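Local coordinates for protein RNA-directed RNA polymerase (Infectious pancreatic necrosis virus, PDB 3ZED) that probably copies the viral genome as an RNA-dependent RNA polymerase, found both free and covalently attached to the genomic RNA, at residues Pro108-Asp113 with Ser165-Arg170; Leu197-Glu202 with Pro699-Lys704; Asp282-Val287 with Leu782-Glu787; Ser359-Gly364 with Phe574-Glu579. All coordinates share one frame; numbering follows the deposited sequence.

Interaction 1: Pro108-Asp113 with Ser165-Arg170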
# COMPACT_ATOMS: atom_id res chain seq x y z
N PRO B 108 14.69 -0.27 -17.14
CA PRO B 108 14.38 -1.51 -16.40
C PRO B 108 14.38 -2.75 -17.28
O PRO B 108 14.15 -2.66 -18.48
CB PRO B 108 12.97 -1.25 -15.86
CG PRO B 108 12.36 -0.31 -16.83
CD PRO B 108 13.49 0.57 -17.32
N PHE B 109 14.61 -3.91 -16.66
CA PHE B 109 14.56 -5.19 -17.35
C PHE B 109 13.13 -5.67 -17.39
O PHE B 109 12.36 -5.45 -16.46
CB PHE B 109 15.48 -6.24 -16.68
CG PHE B 109 16.96 -5.97 -16.87
CD1 PHE B 109 17.62 -6.40 -18.02
CD2 PHE B 109 17.68 -5.28 -15.91
CE1 PHE B 109 18.98 -6.13 -18.21
CE2 PHE B 109 19.05 -5.01 -16.10
CZ PHE B 109 19.69 -5.43 -17.24
N HIS B 110 12.78 -6.30 -18.49
CA HIS B 110 11.47 -6.86 -18.72
C HIS B 110 11.70 -8.33 -18.99
O HIS B 110 12.35 -8.66 -19.98
CB HIS B 110 10.78 -6.12 -19.87
CG HIS B 110 10.52 -4.67 -19.57
ND1 HIS B 110 11.37 -3.68 -20.02
CD2 HIS B 110 9.53 -4.10 -18.85
CE1 HIS B 110 10.86 -2.54 -19.58
NE2 HIS B 110 9.75 -2.74 -18.88
N LYS B 111 11.29 -9.20 -18.06
CA LYS B 111 11.51 -10.64 -18.24
C LYS B 111 10.23 -11.45 -17.98
O LYS B 111 9.50 -11.13 -17.05
CB LYS B 111 12.67 -11.16 -17.35
CG LYS B 111 14.05 -10.54 -17.58
CD LYS B 111 14.69 -10.90 -18.94
CE LYS B 111 15.87 -9.99 -19.20
NZ LYS B 111 16.40 -10.16 -20.57
N PRO B 112 9.96 -12.51 -18.78
CA PRO B 112 10.72 -12.94 -19.96
C PRO B 112 10.58 -11.92 -21.09
O PRO B 112 9.72 -11.03 -21.02
CB PRO B 112 10.08 -14.29 -20.31
CG PRO B 112 8.67 -14.19 -19.81
CD PRO B 112 8.75 -13.34 -18.57
N ASP B 113 11.47 -11.99 -22.08
CA ASP B 113 11.40 -11.13 -23.26
C ASP B 113 11.63 -11.99 -24.51
O ASP B 113 11.76 -13.21 -24.40
CB ASP B 113 12.34 -9.91 -23.18
CG ASP B 113 13.83 -10.15 -23.03
OD1 ASP B 113 14.34 -11.14 -23.61
OD2 ASP B 113 14.51 -9.29 -22.42
N SER B 165 6.02 -1.43 -23.90
CA SER B 165 4.70 -1.17 -24.50
C SER B 165 3.60 -1.31 -23.43
O SER B 165 2.71 -0.46 -23.33
CB SER B 165 4.44 -2.10 -25.68
OG SER B 165 5.15 -1.71 -26.84
N GLY B 166 3.68 -2.41 -22.65
CA GLY B 166 2.77 -2.67 -21.55
C GLY B 166 2.73 -1.51 -20.57
O GLY B 166 1.65 -0.99 -20.28
N GLN B 167 3.95 -1.02 -20.13
CA GLN B 167 4.13 0.11 -19.21
C GLN B 167 3.57 1.41 -19.79
O GLN B 167 2.89 2.15 -19.08
CB GLN B 167 5.62 0.31 -18.85
CG GLN B 167 6.21 -0.77 -17.95
CD GLN B 167 7.54 -0.33 -17.40
OE1 GLN B 167 8.58 -0.52 -18.02
NE2 GLN B 167 7.53 0.31 -16.24
N LEU B 168 3.86 1.69 -21.07
CA LEU B 168 3.44 2.90 -21.77
C LEU B 168 1.91 2.94 -21.96
O LEU B 168 1.30 3.98 -21.70
CB LEU B 168 4.18 3.04 -23.11
CG LEU B 168 5.69 3.32 -23.00
CD1 LEU B 168 6.41 3.08 -24.32
CD2 LEU B 168 5.97 4.72 -22.50
N ASN B 169 1.31 1.81 -22.35
CA ASN B 169 -0.14 1.68 -22.50
C ASN B 169 -0.85 1.82 -21.15
O ASN B 169 -1.93 2.39 -21.09
CB ASN B 169 -0.51 0.34 -23.15
CG ASN B 169 -0.37 0.38 -24.63
OD1 ASN B 169 -1.14 1.03 -25.34
ND2 ASN B 169 0.64 -0.30 -25.14
N ARG B 170 -0.21 1.33 -20.07
CA ARG B 170 -0.70 1.47 -18.70
C ARG B 170 -0.79 2.95 -18.32
O ARG B 170 -1.79 3.37 -17.73
CB ARG B 170 0.19 0.71 -17.71
CG ARG B 170 -0.22 0.83 -16.26
CD ARG B 170 -1.54 0.15 -15.97
NE ARG B 170 -1.86 0.19 -14.54
CZ ARG B 170 -2.94 -0.37 -14.00
NH1 ARG B 170 -3.82 -0.99 -14.77
NH2 ARG B 170 -3.15 -0.29 -12.70
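The imidazole of His110 meets the side-chain amide of Gln167 at its edge: Gln167 OE1 lies almost exactly in the ring plane, while the ring and amide planes are turned 59° apart. His110 NE2 donates to Gln167 OE1 over 2.7 Å, with an N-H...O angle of 161°, so the bond is short and fairly straight. Seen from the acceptor the fit is less regular, for the donor stands above the carbonyl plane, 40° out of it. A histidine suits this place because its N-H is carried in the plane of the ring, at the edge turned to Gln167, while the ring itself packs on Tyr164 and Pro304.

Gln167 spans the gap between two backbones, the CA atoms of His110 and Gly166 lying 10.1 Å apart, with its chain running extended beyond CG. Its amide works at both ends: OE1 accepts from the histidine, and NE2 donates to Asn320 OD1 and to the carbonyl of Leu302, which together should fix the flip of the amide. Pro108 adds a looser van der Waals touch, its CG 4.0 Å from Gln167 OE1.

The contact is buried in the palm region. It ties the loop between strand 101-102 and helix 125-137 to helix 164-179, and Pro304 of strand 299-310 and Leu459 of strand 456-459, neighbours in one mixed sheet, pack against it.

Interaction 2: Leu197-Glu202 with Pro699-Lys704. With K (potassium ion), chain L.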
# COMPACT_ATOMS: atom_id res chain seq x y z
N LEU B 197 -14.19 15.67 6.14
CA LEU B 197 -13.51 14.42 5.77
C LEU B 197 -12.90 13.73 6.98
O LEU B 197 -13.02 12.51 7.11
CB LEU B 197 -12.44 14.65 4.72
CG LEU B 197 -12.92 14.81 3.29
CD1 LEU B 197 -11.75 14.94 2.39
CD2 LEU B 197 -13.76 13.61 2.83
N ALA B 198 -12.28 14.52 7.89
CA ALA B 198 -11.68 14.04 9.14
C ALA B 198 -12.72 13.34 10.02
O ALA B 198 -12.41 12.30 10.61
CB ALA B 198 -11.04 15.20 9.89
N LYS B 199 -13.95 13.88 10.07
CA LYS B 199 -15.06 13.30 10.84
C LYS B 199 -15.48 11.94 10.24
O LYS B 199 -15.85 11.04 10.98
CB LYS B 199 -16.27 14.26 10.89
CG LYS B 199 -16.03 15.56 11.69
CD LYS B 199 -15.60 15.35 13.16
CE LYS B 199 -16.72 14.82 14.03
NZ LYS B 199 -16.27 14.61 15.42
N LEU B 200 -15.38 11.78 8.90
CA LEU B 200 -15.70 10.51 8.24
C LEU B 200 -14.58 9.52 8.53
O LEU B 200 -14.86 8.38 8.92
CB LEU B 200 -15.88 10.68 6.72
CG LEU B 200 -17.06 11.51 6.22
CD1 LEU B 200 -16.88 11.86 4.75
CD2 LEU B 200 -18.40 10.79 6.42
N LEU B 201 -13.31 9.96 8.42
CA LEU B 201 -12.13 9.14 8.67
C LEU B 201 -12.05 8.72 10.12
O LEU B 201 -11.47 7.68 10.40
CB LEU B 201 -10.84 9.85 8.24
CG LEU B 201 -10.66 10.03 6.73
CD1 LEU B 201 -9.64 11.10 6.43
CD2 LEU B 201 -10.32 8.68 6.04
N GLU B 202 -12.65 9.48 11.05
CA GLU B 202 -12.66 9.06 12.47
C GLU B 202 -13.40 7.72 12.61
O GLU B 202 -13.07 6.92 13.48
CB GLU B 202 -13.32 10.12 13.34
CG GLU B 202 -12.42 11.30 13.68
CD GLU B 202 -13.08 12.39 14.51
OE1 GLU B 202 -14.30 12.30 14.77
OE2 GLU B 202 -12.36 13.32 14.94
N PRO B 699 -11.74 5.55 18.75
CA PRO B 699 -11.15 6.52 19.70
C PRO B 699 -11.80 7.91 19.67
O PRO B 699 -11.98 8.51 20.73
CB PRO B 699 -9.69 6.60 19.27
CG PRO B 699 -9.43 5.36 18.50
CD PRO B 699 -10.72 5.05 17.81
N ARG B 700 -12.19 8.42 18.48
CA ARG B 700 -12.86 9.71 18.35
C ARG B 700 -14.32 9.49 17.96
O ARG B 700 -14.62 8.54 17.23
CB ARG B 700 -12.16 10.63 17.34
CG ARG B 700 -10.65 10.72 17.52
CD ARG B 700 -10.19 12.06 18.07
NE ARG B 700 -8.74 12.02 18.30
CZ ARG B 700 -8.01 13.01 18.80
NH1 ARG B 700 -8.59 14.16 19.15
NH2 ARG B 700 -6.71 12.85 18.97
N SER B 701 -15.23 10.37 18.46
CA SER B 701 -16.70 10.30 18.27
C SER B 701 -17.16 8.83 18.45
O SER B 701 -17.66 8.23 17.49
CB SER B 701 -17.11 10.86 16.91
OG SER B 701 -16.65 12.20 16.74
N PRO B 702 -16.89 8.21 19.64
CA PRO B 702 -17.20 6.79 19.83
C PRO B 702 -18.67 6.40 19.66
O PRO B 702 -18.95 5.34 19.11
CB PRO B 702 -16.75 6.50 21.26
CG PRO B 702 -15.86 7.61 21.65
CD PRO B 702 -16.29 8.79 20.87
N LYS B 703 -19.58 7.24 20.16
CA LYS B 703 -21.02 6.95 20.14
C LYS B 703 -21.64 7.20 18.77
O LYS B 703 -22.74 6.69 18.52
CB LYS B 703 -21.74 7.78 21.21
N LYS B 704 -20.96 7.94 17.90
CA LYS B 704 -21.48 8.24 16.56
C LYS B 704 -21.18 7.14 15.55
O LYS B 704 -20.08 6.60 15.54
CB LYS B 704 -20.91 9.57 16.04
CG LYS B 704 -21.35 10.79 16.87
CD LYS B 704 -21.28 12.09 16.07
CE LYS B 704 -22.59 12.47 15.41
NZ LYS B 704 -23.65 12.83 16.39
K K L . -17.99 5.58 16.56
O HOH W 1 -17.62 2.93 17.19
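Lys199 reaches over to the hydroxyl of Ser701, NZ donating to Ser701 OG over 2.8 Å. The same ammonium bridges to Glu202 OE1 at 3.1 Å on the syn side of the carboxylate, 22° out of its plane. Three residues on along the helix, Glu202 is well placed for this pairing; the lysine chain, bent at chi2 and chi3, curls round to make it, while the glutamate chain stays extended beyond CG (chi2 178°). Serine suits its place, being small and able to accept from the ammonium.

Arg700 approaches Glu202 differently. Its CB sits 3.5 Å from Glu202 CD, and the two chains run slantwise past each other, so the aliphatic part of the arginine lies against the carboxylate while the guanidinium leads away. The salt bridge of Glu202 OE2 is made instead with Arg425.

Beyond Ser701 the backbone folds round a potassium ion, held by the carbonyl oxygens of Ser701, Pro702 and Lys704, with Lys704 O at 2.5 Å from the metal. Gln203, next to Glu202, and Thr698 complete the protein ligands, so helix and loop share the ion.

Helix 194-204 thereby joins the palm region to the C-terminal region: helices 412-426 and 476-493 pack on it from the palm, and helix 706-714, which follows the potassium loop, touches Lys199 and Leu200.

Interaction 3: Asp282-Val287 with Leu782-Glu787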
# COMPACT_ATOMS: atom_id res chain seq x y z
N ASP B 282 11.77 36.43 1.75
CA ASP B 282 10.95 36.12 0.58
C ASP B 282 10.63 34.60 0.59
O ASP B 282 11.31 33.83 -0.10
CB ASP B 282 11.67 36.57 -0.72
CG ASP B 282 10.83 36.55 -2.00
OD1 ASP B 282 9.75 35.90 -2.01
OD2 ASP B 282 11.28 37.16 -3.00
N PRO B 283 9.61 34.14 1.38
CA PRO B 283 9.29 32.70 1.41
C PRO B 283 8.89 32.13 0.04
O PRO B 283 9.21 30.97 -0.22
CB PRO B 283 8.13 32.60 2.41
CG PRO B 283 8.20 33.85 3.22
CD PRO B 283 8.70 34.90 2.27
N GLU B 284 8.24 32.93 -0.83
CA GLU B 284 7.85 32.43 -2.15
C GLU B 284 9.07 32.05 -3.01
O GLU B 284 9.14 30.92 -3.49
CB GLU B 284 6.94 33.41 -2.89
CG GLU B 284 6.18 32.74 -4.02
CD GLU B 284 4.81 33.32 -4.29
OE1 GLU B 284 3.85 32.95 -3.57
OE2 GLU B 284 4.70 34.15 -5.21
N ALA B 285 10.04 32.97 -3.18
CA ALA B 285 11.24 32.71 -3.98
C ALA B 285 12.11 31.62 -3.33
O ALA B 285 12.65 30.78 -4.04
CB ALA B 285 12.06 33.98 -4.15
N GLY B 286 12.20 31.66 -2.00
CA GLY B 286 12.98 30.72 -1.20
C GLY B 286 12.47 29.31 -1.26
O GLY B 286 13.26 28.39 -1.54
N VAL B 287 11.16 29.11 -1.00
CA VAL B 287 10.52 27.78 -1.01
C VAL B 287 10.56 27.21 -2.43
O VAL B 287 10.95 26.04 -2.60
CB VAL B 287 9.08 27.82 -0.41
CG1 VAL B 287 8.27 26.58 -0.77
CG2 VAL B 287 9.13 28.02 1.10
N LEU B 782 0.09 23.59 -3.24
CA LEU B 782 0.24 22.34 -4.00
C LEU B 782 0.49 22.64 -5.50
O LEU B 782 1.35 22.01 -6.11
CB LEU B 782 -0.96 21.39 -3.81
CG LEU B 782 -1.31 21.00 -2.35
CD1 LEU B 782 -2.44 19.98 -2.31
CD2 LEU B 782 -0.10 20.49 -1.60
N THR B 783 -0.21 23.64 -6.06
CA THR B 783 -0.02 24.10 -7.44
C THR B 783 1.34 24.81 -7.56
O THR B 783 2.06 24.58 -8.53
CB THR B 783 -1.19 25.00 -7.86
OG1 THR B 783 -2.38 24.22 -7.82
CG2 THR B 783 -0.99 25.60 -9.26
N GLU B 784 1.68 25.67 -6.57
CA GLU B 784 2.94 26.38 -6.50
C GLU B 784 4.12 25.39 -6.47
O GLU B 784 5.08 25.58 -7.21
CB GLU B 784 2.96 27.31 -5.27
CG GLU B 784 1.91 28.41 -5.35
CD GLU B 784 2.03 29.51 -4.32
OE1 GLU B 784 1.60 29.29 -3.16
OE2 GLU B 784 2.51 30.61 -4.67
N THR B 785 4.00 24.30 -5.68
CA THR B 785 5.00 23.23 -5.59
C THR B 785 5.17 22.55 -6.96
O THR B 785 6.30 22.37 -7.41
CB THR B 785 4.62 22.21 -4.51
OG1 THR B 785 4.44 22.90 -3.28
CG2 THR B 785 5.67 21.12 -4.31
N ARG B 786 4.05 22.20 -7.62
CA ARG B 786 4.06 21.53 -8.92
C ARG B 786 4.77 22.40 -9.99
O ARG B 786 5.60 21.88 -10.73
CB ARG B 786 2.64 21.15 -9.34
CG ARG B 786 2.58 20.25 -10.57
CD ARG B 786 1.65 20.78 -11.63
NE ARG B 786 0.32 21.08 -11.09
CZ ARG B 786 -0.41 22.13 -11.44
NH1 ARG B 786 0.04 22.99 -12.36
NH2 ARG B 786 -1.60 22.33 -10.89
N GLU B 787 4.47 23.72 -10.02
CA GLU B 787 5.09 24.70 -10.93
C GLU B 787 6.62 24.71 -10.79
O GLU B 787 7.34 24.61 -11.79
CB GLU B 787 4.55 26.11 -10.65
CG GLU B 787 3.11 26.33 -11.08
CD GLU B 787 2.47 27.66 -10.72
OE1 GLU B 787 3.09 28.47 -9.98
OE2 GLU B 787 1.29 27.84 -11.09
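Glu284 and Glu784 bring two carboxylates together between a pair of helices: Glu284 OE1 lies 2.9 Å from Glu784 OE2. Both atoms are acceptors, so this is a close pairing of like charges. Such an approach between two fully charged groups would be costly, and a raised pKa for one of them, with a proton shared at least part of the time, is a plausible explanation. The carboxylate planes stand 84° apart, and the side chains meet at about a right angle.

Their other oxygens have partners that probably ease the crowding of negative charge. Glu284 OE2 forms a salt bridge with Arg736, and Glu784 OE1 accepts from the backbone N of Val737. Adjacent residues of one loop thus hold the two acids, which explains how glutamates can suit this place: each offers one oxygen to the loop and turns the other toward its counterpart.

The torsions deliver the groups from backbones set well apart: the CA atoms of Glu284 and Glu784 are 8.9 Å from each other. In Glu284, CG is trans to the backbone N (chi1 -162°) and the chain bends at chi2; Glu784 runs extended beyond CG.

Further out, helix 283-293 belongs to the palm region and helix 781-789 to the C-terminal region. Val287 packs on helix 260-278, whereas Leu782 and Thr785 lie against helix 438-452. Pro283 begins the first helix, a position where a proline's missing N-H costs nothing. Just before it, Asp282 is the N-cap, and its OD1 receives the N-H of Ala285, Ala285 N lying 3.2 Å from Asp282 OD1 and well above the carboxylate plane.

Interaction 4: Ser359-Gly364 with Phe574-Glu579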
# COMPACT_ATOMS: atom_id res chain seq x y z
N SER B 359 -6.38 -9.86 9.33
CA SER B 359 -5.85 -11.16 8.97
C SER B 359 -7.00 -12.17 9.03
O SER B 359 -7.73 -12.17 10.03
CB SER B 359 -4.72 -11.58 9.90
OG SER B 359 -4.34 -12.91 9.60
N PRO B 360 -7.22 -13.01 8.00
CA PRO B 360 -8.33 -13.98 8.08
C PRO B 360 -7.98 -15.17 8.98
O PRO B 360 -8.86 -15.94 9.37
CB PRO B 360 -8.54 -14.41 6.62
CG PRO B 360 -7.15 -14.28 5.99
CD PRO B 360 -6.46 -13.14 6.72
N PHE B 361 -6.69 -15.33 9.28
CA PHE B 361 -6.18 -16.42 10.10
C PHE B 361 -6.43 -16.15 11.59
O PHE B 361 -6.87 -15.06 11.95
CB PHE B 361 -4.70 -16.69 9.80
CG PHE B 361 -4.55 -17.22 8.39
CD1 PHE B 361 -4.98 -18.51 8.06
CD2 PHE B 361 -4.04 -16.42 7.38
CE1 PHE B 361 -4.90 -18.98 6.74
CE2 PHE B 361 -3.96 -16.89 6.08
CZ PHE B 361 -4.39 -18.17 5.76
N HIS B 362 -6.25 -17.19 12.42
CA HIS B 362 -6.43 -17.10 13.88
C HIS B 362 -7.85 -16.59 14.24
O HIS B 362 -8.03 -15.77 15.16
CB HIS B 362 -5.29 -16.26 14.51
CG HIS B 362 -3.95 -16.89 14.28
ND1 HIS B 362 -3.07 -16.38 13.35
CD2 HIS B 362 -3.46 -18.07 14.75
CE1 HIS B 362 -2.05 -17.23 13.30
NE2 HIS B 362 -2.24 -18.26 14.13
N GLY B 363 -8.84 -17.09 13.49
CA GLY B 363 -10.25 -16.78 13.68
C GLY B 363 -10.77 -15.51 13.06
O GLY B 363 -11.95 -15.20 13.26
N GLY B 364 -9.92 -14.77 12.32
CA GLY B 364 -10.30 -13.52 11.65
C GLY B 364 -11.49 -13.65 10.71
O GLY B 364 -12.45 -12.87 10.79
N PHE B 574 -15.98 -20.85 10.39
CA PHE B 574 -15.53 -20.57 9.04
C PHE B 574 -14.04 -20.30 9.09
O PHE B 574 -13.53 -19.67 10.04
CB PHE B 574 -16.27 -19.37 8.43
CG PHE B 574 -17.68 -19.71 8.05
CD1 PHE B 574 -17.97 -20.21 6.78
CD2 PHE B 574 -18.73 -19.51 8.94
CE1 PHE B 574 -19.29 -20.51 6.42
CE2 PHE B 574 -20.04 -19.84 8.58
CZ PHE B 574 -20.31 -20.34 7.33
N VAL B 575 -13.33 -20.82 8.09
CA VAL B 575 -11.88 -20.67 7.96
C VAL B 575 -11.58 -20.08 6.56
O VAL B 575 -12.38 -20.30 5.64
CB VAL B 575 -11.12 -22.00 8.22
CG1 VAL B 575 -11.34 -22.47 9.65
CG2 VAL B 575 -11.52 -23.09 7.21
N PRO B 576 -10.47 -19.35 6.35
CA PRO B 576 -10.22 -18.83 5.01
C PRO B 576 -9.56 -19.84 4.07
O PRO B 576 -8.76 -20.68 4.49
CB PRO B 576 -9.27 -17.66 5.26
CG PRO B 576 -8.49 -18.08 6.47
CD PRO B 576 -9.41 -18.93 7.30
N VAL B 577 -9.88 -19.70 2.80
CA VAL B 577 -9.23 -20.39 1.70
C VAL B 577 -8.98 -19.32 0.63
O VAL B 577 -9.87 -18.47 0.35
CB VAL B 577 -9.93 -21.66 1.13
CG1 VAL B 577 -10.01 -22.77 2.17
CG2 VAL B 577 -11.30 -21.37 0.50
N LEU B 578 -7.78 -19.34 0.06
CA LEU B 578 -7.45 -18.36 -0.98
C LEU B 578 -8.45 -18.46 -2.11
O LEU B 578 -8.77 -19.58 -2.50
CB LEU B 578 -6.02 -18.62 -1.50
CG LEU B 578 -5.47 -17.55 -2.44
CD1 LEU B 578 -5.31 -16.19 -1.72
CD2 LEU B 578 -4.16 -17.98 -3.01
N GLU B 579 -8.96 -17.30 -2.60
CA GLU B 579 -9.89 -17.25 -3.73
C GLU B 579 -9.36 -18.15 -4.85
O GLU B 579 -8.17 -18.07 -5.15
CB GLU B 579 -10.09 -15.81 -4.21
CG GLU B 579 -11.49 -15.53 -4.74
CD GLU B 579 -12.60 -15.52 -3.70
OE1 GLU B 579 -12.30 -15.37 -2.50
OE2 GLU B 579 -13.77 -15.71 -4.09
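Apolar packing between Pro360 and Pro576 forms the centre of this contact. Pro360 CB meets Pro576 CB at 3.6 Å, and the two side chains cross at about a right angle. Proline suits both places: the rings are compact and rigid, and Pro576, on an outermost strand of its sheet, offers its ring to the loop. Pro576 CG also comes within 3.6 Å of the carbonyl oxygen of Pro360.

The second kind of interaction is CH-pi. Pro576 CG sits over one face of the Phe361 ring, 4.1 Å from the centroid and 26° off the ring normal, with Phe361 CE1 the nearest ring atom at 3.7 Å. With CG of Phe361 trans to its own carbonyl carbon (chi1 -67°), the ring swings beside Pro576, so that Pro576 CG touches both Pro360 and the ring face. Trp563 meets the Phe361 ring edge-to-face.

Backbone hydrogen bonding shapes the loop. A type I' turn runs from Phe361 to Gly364, closed by Gly364 N to Phe361 O at 3.1 Å. Gly363 takes a positive phi of 83°, which glycine adopts readily, and is the N-cap of the following helix. Gly364 has no CB, and the carbonyl oxygen of Ser359 lies close by on that side. Phe361 N gives a further, weak bond to Ser359 OG.

The loop leading into helix 364-377 of the palm region thus packs on strand 573-578 of the thumb region. That strand pairs with strand 563-568, which carries Trp563, while Met365 of the helix also touches Pro576.

The four contacts are spread widely through a single chain, none touching another; centres lie from 28 Å (interactions 2 and 4) to 49 Å (interactions 3 and 4) apart. Interaction 1 closes first, within the palm region. Interactions 2 and 3 cross along the chain, each bringing palm and C-terminal segments together, with nearest atoms about 12 Å apart; both border helix 412-426. Interaction 4, palm to thumb, is nested inside the loops closed by both. Interactions 1 and 2 lie on opposite sides of the chain's centre, as do 3 and 4. Interactions 2, 3 and 4 thus join the palm region to the thumb and C-terminal regions that follow it in sequence.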